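Beta-glucosidase (Chaetomella raphigera, PDB 6JXG) probably hydrolyses terminal, non-reducing beta-D-glucosyl residues with release of beta-D-glucose, a step in cellulose degradation. Local coordinates at residues A343-K347 with I518-S522; K348-I354 with Q407-L413; I354-I360 with S414-S418; T431-T437 with N476-N482; A471-V477 with L495-A500. One frame throughout, in Å; residues are numbered along the deposited sequence.

How the interactions relate
All five contacts lie in the C-terminal alpha/beta domain of glycosyl hydrolase family 3, around a six-stranded mixed sheet ordered 335-339, 498-503, 477-483, 431-438, 351-355, 410-414. Interactions 2 and 3 zip up strands 351-355 and 410-414 and share Ile354, centres 15 Å apart. Interaction 4 pairs the central strands, joined to both by backbone bonds; its centre is 10 Å from those of interactions 3 and 5. Interaction 5 continues to strand 498-503, sharing Asn476 and Val477 with interaction 4. Interaction 1, whose segments bracket the others in sequence, meets interaction 4 at the mannose on Thr431. Together they tie the strands and a flanking helix end into one domain.

Interaction 1 of 5, residues A343-K347 with I518-S522; sequences ALPLK and ILYGS. With MAN (alpha-D-mannopyranose), chain E.
This is a loop-to-helix-end contact in the alpha/beta domain: residues 343-347, in the connection between strands 335-339 and 351-355, lie against the C-terminal end of helix 511-519. The loop is extended from Leu344 to Leu346 (psi near 150-163°), with a cis peptide bond before Pro345. Leu519 is still helical, Tyr520 lies at -94/4°, and Gly521 ends the helix with phi 81°, a common helix C-terminus that leaves Leu519 O to the loop, while its N bonds to Ile518 O (3.0 Å). Pro345 is level with Gly521 (CA-CA 4.9 Å) and Leu346 with Tyr520 (5.2 Å).

One hydrogen bond joins the backbones, Leu346 N to Leu519 O (2.9 Å, 162°). Around it the packing is apolar. Leu346, in the mt rotamer, lays CD1 over one face of the Tyr520 ring (chi1 m, -86°), 3.9 Å from the centroid, a CH-pi contact. Leu344 CD2 meets Leu519 CD2 at 4.0 Å. Pro345 CB comes to 3.5 Å from Gly521 CA, where a beta carbon would collide with the proline. At the start of the loop, O6 of the mannose carried by Thr431 donates to Ala343 O (2.6 Å), although that oxygen is less surely placed.

Leu344 also reaches Ala500 and Val502 of strand 498-503; Leu346 and Tyr520 press on Leu352 of strand 351-355, and Tyr520 packs on helix 396-406.

Interaction 2 of 5, residues K348-I354 with Q407-L413; sequences KPASLAI and QGTKLVL
Parallel strands 351-354 and 410-413 lie with their axes 4.5 Å apart, crossing at -23°. The register pairs Ser351 with Lys410, Leu352 with Leu411, Ala353 with Val412 and Ile354 with Leu413. Four bonds form the ladder: Lys410 N to Ala350 O (3.0 Å), Leu352 N to Lys410 O (2.8 Å), Val412 N to Leu352 O (3.0 Å) and Ile354 N to Val412 O (2.8 Å).

On the face of Leu352 and Ile354, Leu411 (mt) drops CD2 into the notch between Leu352 CB (3.9 Å) and Ile354 CG1 (4.3 Å), and Leu413 CD2 leans on Ile354 CB (3.9 Å). On the other face small Ala353 leaves room beside Val412 (CB-CB 4.2 Å). Upstream, Gly408, with positive phi, closes a Schellman motif ending helix 396-406, and Thr409 lies beside Pro349.

Strand 351-355, helix 396-406 and strand 410-414 make a beta-alpha-beta unit of the alpha/beta domain, 410-414 at the sheet's edge; the helix packs on the leucine face, and strand 431-438 flanks 351-355.

Interaction 3 of 5, residues I354-I360 with S414-S418; sequences IIGQDAI and STTDS
Where strands 351-355 and 410-414 run out, their following loops are joined first by a last pair of backbone bonds and then by the side chain of Asp417. The last parallel bridge pairs Ile355 with Ser414 (CA-CA 4.7 Å): Ser414 N bonds to Ile354 O at 2.8 Å and Gly356 N to Ser414 O at 3.0 Å. Gly356 then adopts 111/143°, where a beta carbon would jam against the preceding carbonyl, and the chain enters a 3-10 turn, 357-359.

Asp417, in an m rotamer (chi1 -70°), swings its carboxylate back to the first loop. OD1 accepts from Gln357 N (3.1 Å) and OD2 from Gln357 NE2 (3.2 Å), so one side chain grips both the backbone and the side-chain amide of Gln357. The glutamine meets it with chi1 p and chi2 t, while its OE1 is taken by Gly377 N. Water 1 carries the tie onward, donating to Asp417 OD1 (2.8 Å) and accepting from Asp358 N (3.1 Å). Ile360, in the pt rotamer, extends CD1 to within 3.8 Å of Thr415 CB.

The second loop is braced by an ST turn: Thr416 OG1, with chi1 p, accepts from Ser418 N (3.1 Å). Ser418 is the N-cap of helix 419-427, its OG bonded to Ala421 N. Loops leaving the C-terminal ends of neighbouring parallel strands, one leading straight into a helix, are what an alpha/beta sandwich such as this domain is built from.

Interaction 4 of 5, residues T431-T437 with N476-N482; sequences TAIVFIT and NVIVVIN. With MAN (alpha-D-mannopyranose), chain E.
Backbone hydrogen bonds come first. Strands 431-437 and 477-482 lie parallel, axes 4.7 Å apart and crossing at -25°, with Ala432 opposite Val477, Val434 opposite Val479 and Ile436 opposite Ile481. Ala432, Val434 and Ile436 each use both N and O: Ala432 N to Asn476 O (3.0 Å), Ile478 N to Ala432 O (2.8 Å), Val434 N to Ile478 O (3.0 Å), Val480 N to Val434 O (2.9 Å), Ile436 N to Val480 O (3.0 Å) and Asn482 N to Ile436 O (2.8 Å). CA-H...O contacts of 3.1-3.6 Å fill in between, such as Ile433 CA to Ile478 O at 3.2 Å.

Apolar packing follows on both faces. On one, Ile433 CG2 touches Val480 CG2 (3.7 Å) and Phe435 CD1 touches Val480 CB (3.7 Å). On the other, Val434, with chi1 p, sets CG1 against Val477 CG1 (3.8 Å) and Val479 CG2 (3.9 Å), while Ile436 (pt) brings CG1 to Ile481 CG1 (3.8 Å).

Polar and covalent groups sit at the ends. Thr431 OG1 carries the O-linked mannose (OG1 to C1 1.4 Å), with Asn476 CG 3.8 Å from its C3. At the far end Asn482 ND2 bonds to Asp358 and Thr437 OG1 to Asp375. The implication is that the backbone ladder and apolar faces hold the middle of the buried sheet, with hydrophilic groups confined to its ends, mannose at one and Thr437 and Asn482 at the other.

Interaction 5 of 5, residues A471-V477 with L495-A500; sequences ASASKNV and LSSVKA
Two short backbone bonds hold this contact: Lys499 N to Val477 O at 2.8 Å and Val477 N to Ser497 O at 2.9 Å. Together they straddle Val498, making a parallel bridge between Val477 and Val498 (CA-CA 4.6 Å) where strands 477-483 and 498-503 begin side by side. The chain reaches Val498 through a type I turn from Leu495, closed by Val498 N to Leu495 O (3.2 Å). Ser497, with chi1 38°, directs its hydroxyl to the end of helix 463-471, OG lying 3.0 Å from Ala471 O.

Further out, Lys499 curls back, chi1 and chi2 both m, so that NZ donates to Ser496 O (3.0 Å) and to water 2 (3.0 Å), which in turn donates to Lys475 O (2.9 Å). Within the loop an ST turn sets the approach to the strand: Ser474 OG, with chi1 t, accepts from Asn476 N (3.0 Å).

Packing completes the contact. Val477 and Val498, both in the t rotamer, meet on the same sheet face, CG1 of Val477 4.2 Å from CG2 of Val498, and Ala471 CB meets Leu495 CD1 at 3.8 Å. Val477 rests on Val470 of helix 463-471, and Val498 and Leu495 on Val467. Helix 463-471 links strands 431-438 and 477-483, so the contact closes the end of a beta-alpha-beta crossover onto the next parallel strand of the sandwich domain.

Interaction 1 of 5, residues A343-K347 with I518-S522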
# COMPACT_ATOMS: atom_id res chain seq x y z
N ALA A 343 -10.95 5.34 29.20
CA ALA A 343 -9.63 5.95 29.36
C ALA A 343 -9.45 7.08 28.33
O ALA A 343 -9.05 8.19 28.63
CB ALA A 343 -8.54 4.90 29.24
N LEU A 344 -9.86 6.81 27.10
CA LEU A 344 -9.82 7.78 26.06
C LEU A 344 -11.25 8.08 25.59
O LEU A 344 -12.15 7.22 25.64
CB LEU A 344 -8.97 7.25 24.88
CG LEU A 344 -7.44 7.15 25.06
CD1 LEU A 344 -6.78 6.51 23.85
CD2 LEU A 344 -6.78 8.48 25.32
N PRO A 345 -11.47 9.30 25.14
CA PRO A 345 -10.47 10.33 25.00
C PRO A 345 -10.08 10.97 26.34
O PRO A 345 -10.79 10.85 27.34
CB PRO A 345 -11.18 11.39 24.14
CG PRO A 345 -12.63 11.23 24.55
CD PRO A 345 -12.80 9.75 24.70
N LEU A 346 -8.95 11.65 26.32
CA LEU A 346 -8.50 12.40 27.49
C LEU A 346 -9.45 13.54 27.81
O LEU A 346 -10.07 14.12 26.94
CB LEU A 346 -7.14 13.02 27.23
CG LEU A 346 -5.93 12.12 26.89
CD1 LEU A 346 -4.74 12.95 26.48
CD2 LEU A 346 -5.59 11.26 28.08
N LYS A 347 -9.53 13.90 29.08
CA LYS A 347 -10.51 14.89 29.49
C LYS A 347 -10.00 15.65 30.71
O LYS A 347 -10.34 15.34 31.85
CB LYS A 347 -11.82 14.15 29.81
CG LYS A 347 -11.64 13.08 30.87
CD LYS A 347 -12.09 11.64 30.53
CE LYS A 347 -11.01 10.68 31.03
NZ LYS A 347 -11.27 9.25 31.42
N ILE A 518 -7.47 12.37 17.72
CA ILE A 518 -8.11 11.21 18.38
C ILE A 518 -7.93 11.22 19.90
O ILE A 518 -8.91 11.02 20.67
CB ILE A 518 -7.63 9.87 17.74
CG1 ILE A 518 -8.36 9.68 16.40
CG2 ILE A 518 -7.85 8.64 18.63
CD1 ILE A 518 -7.50 10.05 15.29
N LEU A 519 -6.72 11.44 20.36
CA LEU A 519 -6.46 11.41 21.81
C LEU A 519 -7.30 12.37 22.60
O LEU A 519 -7.75 12.01 23.68
CB LEU A 519 -5.01 11.71 22.11
CG LEU A 519 -3.97 10.66 21.70
CD1 LEU A 519 -2.57 11.13 22.09
CD2 LEU A 519 -4.27 9.29 22.25
N TYR A 520 -7.52 13.57 22.08
CA TYR A 520 -8.31 14.58 22.82
C TYR A 520 -9.78 14.57 22.43
O TYR A 520 -10.56 15.41 22.85
CB TYR A 520 -7.64 15.96 22.68
CG TYR A 520 -6.55 16.17 23.72
CD1 TYR A 520 -6.88 16.62 25.02
CD2 TYR A 520 -5.21 15.91 23.43
CE1 TYR A 520 -5.90 16.80 25.99
CE2 TYR A 520 -4.22 16.06 24.40
CZ TYR A 520 -4.56 16.53 25.66
OH TYR A 520 -3.56 16.69 26.59
N GLY A 521 -10.17 13.64 21.58
CA GLY A 521 -11.55 13.39 21.30
C GLY A 521 -12.25 14.30 20.30
O GLY A 521 -13.47 14.27 20.25
N SER A 522 -11.53 15.09 19.52
CA SER A 522 -12.21 15.92 18.52
C SER A 522 -12.90 15.01 17.54
O SER A 522 -13.99 15.33 17.03
CB SER A 522 -11.26 16.91 17.80
OG SER A 522 -10.17 16.24 17.15
C1 MAN E . -5.08 10.48 33.21
C2 MAN E . -5.86 10.14 34.49
C3 MAN E . -6.78 8.92 34.40
C4 MAN E . -7.58 8.94 33.10
C5 MAN E . -6.54 9.00 32.02
C6 MAN E . -7.15 8.79 30.65
O2 MAN E . -6.66 11.25 34.71
O3 MAN E . -7.65 9.03 35.50
O4 MAN E . -8.43 7.79 32.94
O5 MAN E . -5.86 10.23 32.07
O6 MAN E . -8.02 9.85 30.32

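Interaction 2 of 5, residues K348-I354 with Q407-L413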
# COMPACT_ATOMS: atom_id res chain seq x y z
N LYS A 348 -9.13 16.61 30.48
CA LYS A 348 -8.65 17.50 31.55
C LYS A 348 -7.91 16.82 32.65
O LYS A 348 -8.11 17.14 33.83
CB LYS A 348 -9.81 18.32 32.16
CG LYS A 348 -10.57 19.11 31.12
CD LYS A 348 -11.49 20.14 31.76
CE LYS A 348 -12.18 20.95 30.68
NZ LYS A 348 -13.61 21.15 31.04
N PRO A 349 -6.99 15.92 32.29
CA PRO A 349 -6.18 15.33 33.39
C PRO A 349 -5.31 16.39 34.08
O PRO A 349 -5.02 17.39 33.48
CB PRO A 349 -5.33 14.28 32.68
CG PRO A 349 -5.29 14.71 31.26
CD PRO A 349 -6.53 15.50 30.96
N ALA A 350 -4.98 16.19 35.36
CA ALA A 350 -4.24 17.19 36.15
C ALA A 350 -2.79 17.16 35.67
O ALA A 350 -2.11 18.16 35.65
CB ALA A 350 -4.29 16.84 37.64
N SER A 351 -2.33 15.96 35.29
CA SER A 351 -0.94 15.79 34.89
C SER A 351 -0.83 14.60 33.95
O SER A 351 -1.64 13.67 34.05
CB SER A 351 -0.10 15.56 36.12
OG SER A 351 -0.57 14.43 36.78
N LEU A 352 0.19 14.63 33.08
CA LEU A 352 0.38 13.63 32.02
C LEU A 352 1.85 13.42 31.80
O LEU A 352 2.55 14.38 31.56
CB LEU A 352 -0.22 14.22 30.76
CG LEU A 352 -1.07 13.47 29.77
CD1 LEU A 352 -2.01 12.42 30.34
CD2 LEU A 352 -1.85 14.53 28.98
N ALA A 353 2.35 12.22 31.99
CA ALA A 353 3.72 11.89 31.64
C ALA A 353 3.79 11.50 30.15
O ALA A 353 2.86 10.82 29.63
CB ALA A 353 4.24 10.74 32.53
N ILE A 354 4.85 11.94 29.47
CA ILE A 354 5.04 11.70 27.99
C ILE A 354 6.37 10.96 27.85
O ILE A 354 7.45 11.52 28.20
CB ILE A 354 4.95 13.01 27.18
CG1 ILE A 354 3.60 13.69 27.44
CG2 ILE A 354 5.24 12.80 25.69
CD1 ILE A 354 2.34 13.05 26.88
N GLN A 407 -5.63 23.15 28.80
CA GLN A 407 -6.40 22.52 29.90
C GLN A 407 -5.68 22.59 31.26
O GLN A 407 -6.12 22.02 32.22
CB GLN A 407 -6.70 21.09 29.56
CG GLN A 407 -7.44 21.00 28.26
CD GLN A 407 -7.83 19.60 27.95
OE1 GLN A 407 -7.45 18.67 28.63
NE2 GLN A 407 -8.62 19.44 26.91
N GLY A 408 -4.57 23.29 31.31
CA GLY A 408 -3.77 23.37 32.54
C GLY A 408 -3.25 22.03 33.03
O GLY A 408 -2.94 21.87 34.21
N THR A 409 -3.10 21.05 32.15
CA THR A 409 -2.46 19.83 32.62
C THR A 409 -0.95 20.00 32.64
O THR A 409 -0.39 20.60 31.78
CB THR A 409 -2.90 18.49 31.93
OG1 THR A 409 -1.80 17.76 31.35
CG2 THR A 409 -4.00 18.66 31.05
N LYS A 410 -0.32 19.44 33.65
CA LYS A 410 1.09 19.52 33.80
C LYS A 410 1.71 18.36 33.01
O LYS A 410 1.20 17.23 33.07
CB LYS A 410 1.40 19.39 35.29
CG LYS A 410 2.80 19.81 35.71
CD LYS A 410 3.70 18.60 35.92
CE LYS A 410 5.14 18.99 36.17
NZ LYS A 410 5.70 19.89 35.12
N LEU A 411 2.82 18.61 32.31
CA LEU A 411 3.51 17.55 31.58
C LEU A 411 4.83 17.14 32.20
O LEU A 411 5.64 17.98 32.50
CB LEU A 411 3.73 17.97 30.13
CG LEU A 411 2.50 18.35 29.31
CD1 LEU A 411 2.95 19.02 28.04
CD2 LEU A 411 1.63 17.16 28.97
N VAL A 412 5.00 15.85 32.40
CA VAL A 412 6.19 15.24 32.86
C VAL A 412 6.88 14.45 31.72
O VAL A 412 6.41 13.34 31.27
CB VAL A 412 5.89 14.29 34.04
CG1 VAL A 412 7.21 13.76 34.62
CG2 VAL A 412 5.07 14.99 35.10
N LEU A 413 8.02 14.98 31.27
CA LEU A 413 8.65 14.49 30.06
C LEU A 413 9.74 13.48 30.34
O LEU A 413 10.65 13.70 31.16
CB LEU A 413 9.19 15.67 29.27
CG LEU A 413 8.19 16.77 28.89
CD1 LEU A 413 8.86 17.84 28.06
CD2 LEU A 413 7.01 16.16 28.15

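Interaction 3 of 5, residues I354-I360 with S414-S418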
# COMPACT_ATOMS: atom_id res chain seq x y z
N ILE A 354 4.85 11.94 29.47
CA ILE A 354 5.04 11.70 27.99
C ILE A 354 6.37 10.96 27.85
O ILE A 354 7.45 11.52 28.20
CB ILE A 354 4.95 13.01 27.18
CG1 ILE A 354 3.60 13.69 27.44
CG2 ILE A 354 5.24 12.80 25.69
CD1 ILE A 354 2.34 13.05 26.88
N ILE A 355 6.30 9.68 27.46
CA ILE A 355 7.43 8.77 27.58
C ILE A 355 7.78 8.11 26.25
O ILE A 355 6.92 7.56 25.59
CB ILE A 355 7.14 7.69 28.68
CG1 ILE A 355 6.81 8.36 29.99
CG2 ILE A 355 8.27 6.68 28.81
CD1 ILE A 355 6.01 7.50 30.92
N GLY A 356 9.06 8.07 25.92
CA GLY A 356 9.53 7.42 24.72
C GLY A 356 10.05 8.40 23.74
O GLY A 356 9.48 9.45 23.57
N GLN A 357 11.11 8.03 23.03
CA GLN A 357 11.69 8.91 22.04
C GLN A 357 10.76 9.07 20.86
O GLN A 357 10.90 10.02 20.15
CB GLN A 357 13.05 8.39 21.54
CG GLN A 357 13.07 7.08 20.84
CD GLN A 357 14.35 6.86 20.10
OE1 GLN A 357 14.89 7.81 19.46
NE2 GLN A 357 14.89 5.69 20.23
N ASP A 358 9.84 8.12 20.66
CA ASP A 358 8.81 8.24 19.61
C ASP A 358 7.87 9.44 19.82
O ASP A 358 7.12 9.78 18.92
CB ASP A 358 8.05 6.86 19.48
CG ASP A 358 6.91 6.88 18.43
OD1 ASP A 358 7.25 7.11 17.26
OD2 ASP A 358 5.73 6.57 18.75
N ALA A 359 7.92 10.14 20.95
CA ALA A 359 7.05 11.25 21.20
C ALA A 359 7.51 12.55 20.56
O ALA A 359 6.70 13.48 20.46
CB ALA A 359 6.91 11.51 22.70
N ILE A 360 8.80 12.60 20.21
CA ILE A 360 9.46 13.82 19.71
C ILE A 360 10.17 13.59 18.40
O ILE A 360 10.51 12.47 18.07
CB ILE A 360 10.51 14.34 20.73
CG1 ILE A 360 11.58 13.27 20.99
CG2 ILE A 360 9.76 14.85 21.96
CD1 ILE A 360 12.74 13.75 21.81
N SER A 414 9.62 12.33 29.69
CA SER A 414 10.71 11.40 29.59
C SER A 414 10.88 10.85 28.13
O SER A 414 10.61 9.70 27.86
CB SER A 414 10.54 10.26 30.57
OG SER A 414 11.71 9.53 30.61
N THR A 415 11.41 11.69 27.25
CA THR A 415 11.41 11.43 25.80
C THR A 415 12.63 10.68 25.27
O THR A 415 13.09 10.92 24.17
CB THR A 415 11.22 12.77 25.10
OG1 THR A 415 12.22 13.66 25.53
CG2 THR A 415 9.93 13.37 25.49
N THR A 416 13.13 9.75 26.07
CA THR A 416 14.10 8.76 25.68
C THR A 416 13.43 7.43 25.99
O THR A 416 12.31 7.39 26.51
CB THR A 416 15.42 8.83 26.46
OG1 THR A 416 15.25 8.32 27.80
CG2 THR A 416 15.92 10.17 26.55
N ASP A 417 14.12 6.35 25.68
CA ASP A 417 13.65 5.03 25.96
C ASP A 417 14.26 4.45 27.25
O ASP A 417 14.21 3.20 27.48
CB ASP A 417 13.94 4.13 24.80
CG ASP A 417 13.08 4.47 23.56
OD1 ASP A 417 12.03 5.13 23.64
OD2 ASP A 417 13.48 4.03 22.52
N SER A 418 14.83 5.31 28.08
CA SER A 418 15.34 4.82 29.41
C SER A 418 14.18 4.28 30.28
O SER A 418 13.22 5.00 30.52
CB SER A 418 15.96 5.95 30.19
OG SER A 418 16.14 5.51 31.54
O HOH W 1 9.97 5.26 21.79

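Interaction 4 of 5, residues T431-T437 with N476-N482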
# COMPACT_ATOMS: atom_id res chain seq x y z
N THR A 431 -1.53 10.08 34.83
CA THR A 431 -1.72 9.24 33.62
C THR A 431 -0.46 9.36 32.84
O THR A 431 0.11 10.45 32.77
CB THR A 431 -2.91 9.79 32.80
OG1 THR A 431 -4.10 9.51 33.53
CG2 THR A 431 -3.08 9.03 31.41
N ALA A 432 -0.05 8.26 32.22
CA ALA A 432 1.19 8.18 31.41
C ALA A 432 0.89 7.69 30.01
O ALA A 432 0.23 6.65 29.87
CB ALA A 432 2.14 7.18 32.03
N ILE A 433 1.37 8.41 29.01
CA ILE A 433 1.27 7.97 27.61
C ILE A 433 2.69 7.62 27.15
O ILE A 433 3.61 8.48 27.24
CB ILE A 433 0.73 9.06 26.66
CG1 ILE A 433 -0.50 9.78 27.27
CG2 ILE A 433 0.49 8.45 25.31
CD1 ILE A 433 -1.09 10.94 26.47
N VAL A 434 2.85 6.36 26.74
CA VAL A 434 4.11 5.82 26.38
C VAL A 434 4.07 5.45 24.86
O VAL A 434 3.13 4.84 24.38
CB VAL A 434 4.50 4.61 27.29
CG1 VAL A 434 3.43 3.53 27.32
CG2 VAL A 434 5.82 4.01 26.89
N PHE A 435 5.15 5.79 24.17
CA PHE A 435 5.24 5.80 22.71
C PHE A 435 6.31 4.80 22.30
O PHE A 435 7.48 4.92 22.67
CB PHE A 435 5.62 7.22 22.23
CG PHE A 435 4.56 8.26 22.46
CD1 PHE A 435 3.67 8.61 21.44
CD2 PHE A 435 4.38 8.83 23.68
CE1 PHE A 435 2.67 9.53 21.66
CE2 PHE A 435 3.37 9.78 23.90
CZ PHE A 435 2.51 10.11 22.88
N ILE A 436 5.90 3.81 21.53
CA ILE A 436 6.76 2.75 21.08
C ILE A 436 6.58 2.55 19.59
O ILE A 436 5.53 2.92 19.01
CB ILE A 436 6.55 1.43 21.85
CG1 ILE A 436 5.12 0.90 21.75
CG2 ILE A 436 6.94 1.64 23.29
CD1 ILE A 436 4.90 -0.53 22.16
N THR A 437 7.54 1.87 18.99
CA THR A 437 7.61 1.68 17.51
C THR A 437 8.01 0.30 17.04
O THR A 437 8.51 -0.55 17.80
CB THR A 437 8.66 2.65 16.91
OG1 THR A 437 9.93 2.39 17.53
CG2 THR A 437 8.28 4.07 17.16
N ASN A 476 -2.52 4.16 35.31
CA ASN A 476 -3.29 4.59 34.12
C ASN A 476 -2.34 4.85 32.99
O ASN A 476 -1.82 5.96 32.86
CB ASN A 476 -4.13 5.85 34.36
CG ASN A 476 -5.26 5.61 35.34
OD1 ASN A 476 -6.26 4.96 35.02
ND2 ASN A 476 -5.05 6.06 36.55
N VAL A 477 -2.18 3.84 32.15
CA VAL A 477 -1.25 3.92 31.06
C VAL A 477 -1.94 3.85 29.73
O VAL A 477 -2.67 2.90 29.45
CB VAL A 477 -0.24 2.77 31.13
CG1 VAL A 477 0.79 2.87 29.99
CG2 VAL A 477 0.45 2.75 32.52
N ILE A 478 -1.61 4.78 28.86
CA ILE A 478 -2.10 4.72 27.45
C ILE A 478 -0.87 4.37 26.60
O ILE A 478 0.16 5.10 26.69
CB ILE A 478 -2.54 6.12 27.02
CG1 ILE A 478 -3.56 6.70 28.01
CG2 ILE A 478 -2.99 6.14 25.56
CD1 ILE A 478 -4.82 5.94 28.22
N VAL A 479 -0.92 3.30 25.82
CA VAL A 479 0.17 2.94 24.90
C VAL A 479 -0.15 3.43 23.48
O VAL A 479 -1.14 3.04 22.91
CB VAL A 479 0.45 1.43 24.87
CG1 VAL A 479 1.58 1.07 23.94
CG2 VAL A 479 0.74 0.92 26.27
N VAL A 480 0.72 4.26 22.94
CA VAL A 480 0.70 4.65 21.49
C VAL A 480 1.76 3.90 20.74
O VAL A 480 2.94 4.02 21.10
CB VAL A 480 0.90 6.16 21.33
CG1 VAL A 480 0.95 6.55 19.85
CG2 VAL A 480 -0.22 6.85 22.03
N ILE A 481 1.36 3.21 19.65
CA ILE A 481 2.26 2.42 18.91
C ILE A 481 2.32 2.92 17.48
O ILE A 481 1.27 2.95 16.83
CB ILE A 481 1.82 0.96 18.90
CG1 ILE A 481 1.69 0.39 20.29
CG2 ILE A 481 2.82 0.08 18.14
CD1 ILE A 481 1.32 -1.10 20.30
N ASN A 482 3.53 3.30 17.03
CA ASN A 482 3.77 3.65 15.63
C ASN A 482 4.56 2.50 14.98
O ASN A 482 5.77 2.40 15.16
CB ASN A 482 4.52 4.99 15.54
CG ASN A 482 3.65 6.17 15.86
OD1 ASN A 482 2.75 6.59 15.05
ND2 ASN A 482 3.85 6.73 17.04
C1 MAN E . -5.08 10.48 33.21
C2 MAN E . -5.86 10.14 34.49
C3 MAN E . -6.78 8.92 34.40
C4 MAN E . -7.58 8.94 33.10
C5 MAN E . -6.54 9.00 32.02
C6 MAN E . -7.15 8.79 30.65
O2 MAN E . -6.66 11.25 34.71
O3 MAN E . -7.65 9.03 35.50
O4 MAN E . -8.43 7.79 32.94
O5 MAN E . -5.86 10.23 32.07
O6 MAN E . -8.02 9.85 30.32

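Interaction 5 of 5, residues A471-V477 with L495-A500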
# COMPACT_ATOMS: atom_id res chain seq x y z
N ALA A 471 4.16 0.82 33.29
CA ALA A 471 3.06 0.10 33.96
C ALA A 471 3.36 -0.20 35.45
O ALA A 471 2.48 -0.19 36.26
CB ALA A 471 2.76 -1.22 33.22
N SER A 472 4.63 -0.36 35.75
CA SER A 472 5.09 -0.64 37.10
C SER A 472 4.94 0.55 38.04
O SER A 472 4.94 0.34 39.25
CB SER A 472 6.57 -1.14 37.07
OG SER A 472 7.49 -0.03 36.95
N ALA A 473 4.77 1.76 37.52
CA ALA A 473 4.76 2.96 38.34
C ALA A 473 3.53 3.83 38.12
O ALA A 473 3.47 4.94 38.61
CB ALA A 473 6.01 3.74 38.07
N SER A 474 2.58 3.33 37.32
CA SER A 474 1.35 4.05 37.05
C SER A 474 0.14 3.11 37.06
O SER A 474 0.25 1.98 36.60
CB SER A 474 1.43 4.81 35.68
OG SER A 474 0.19 5.41 35.33
N LYS A 475 -1.01 3.64 37.49
CA LYS A 475 -2.26 2.96 37.43
C LYS A 475 -2.99 3.21 36.12
O LYS A 475 -4.03 2.57 35.87
CB LYS A 475 -3.24 3.49 38.47
CG LYS A 475 -2.70 3.59 39.87
CD LYS A 475 -2.83 2.24 40.54
CE LYS A 475 -2.22 2.35 41.92
NZ LYS A 475 -2.14 0.99 42.50
N ASN A 476 -2.52 4.16 35.31
CA ASN A 476 -3.29 4.59 34.12
C ASN A 476 -2.34 4.85 32.99
O ASN A 476 -1.82 5.96 32.86
CB ASN A 476 -4.13 5.85 34.36
CG ASN A 476 -5.26 5.61 35.34
OD1 ASN A 476 -6.26 4.96 35.02
ND2 ASN A 476 -5.05 6.06 36.55
N VAL A 477 -2.18 3.84 32.15
CA VAL A 477 -1.25 3.92 31.06
C VAL A 477 -1.94 3.85 29.73
O VAL A 477 -2.67 2.90 29.45
CB VAL A 477 -0.24 2.77 31.13
CG1 VAL A 477 0.79 2.87 29.99
CG2 VAL A 477 0.45 2.75 32.52
N LEU A 495 -0.51 -6.39 31.15
CA LEU A 495 -0.32 -5.36 32.16
C LEU A 495 -1.61 -4.73 32.56
O LEU A 495 -2.24 -4.06 31.75
CB LEU A 495 0.65 -4.28 31.66
CG LEU A 495 2.04 -4.83 31.31
CD1 LEU A 495 2.79 -3.79 30.43
CD2 LEU A 495 2.86 -5.13 32.57
N SER A 496 -2.02 -4.90 33.82
CA SER A 496 -3.33 -4.39 34.20
C SER A 496 -3.42 -2.86 34.18
O SER A 496 -4.47 -2.32 33.94
CB SER A 496 -3.74 -4.95 35.57
OG SER A 496 -2.82 -4.39 36.50
N SER A 497 -2.34 -2.13 34.35
CA SER A 497 -2.43 -0.68 34.26
C SER A 497 -2.56 -0.09 32.82
O SER A 497 -2.85 1.09 32.67
CB SER A 497 -1.24 0.01 35.00
OG SER A 497 -0.06 -0.72 34.80
N VAL A 498 -2.37 -0.90 31.81
CA VAL A 498 -2.53 -0.43 30.39
C VAL A 498 -4.03 -0.38 30.10
O VAL A 498 -4.74 -1.44 30.06
CB VAL A 498 -1.81 -1.33 29.41
CG1 VAL A 498 -2.17 -0.94 27.94
CG2 VAL A 498 -0.29 -1.21 29.60
N LYS A 499 -4.51 0.84 30.05
CA LYS A 499 -5.93 1.10 29.93
C LYS A 499 -6.35 1.34 28.48
O LYS A 499 -7.53 1.17 28.18
CB LYS A 499 -6.35 2.34 30.74
CG LYS A 499 -5.94 2.29 32.23
CD LYS A 499 -6.49 1.05 32.92
CE LYS A 499 -6.24 1.10 34.42
NZ LYS A 499 -6.47 -0.27 34.89
N ALA A 500 -5.43 1.76 27.60
CA ALA A 500 -5.76 1.97 26.16
C ALA A 500 -4.54 1.73 25.30
O ALA A 500 -3.39 1.99 25.71
CB ALA A 500 -6.38 3.32 25.93
O HOH W 2 -4.90 0.19 37.37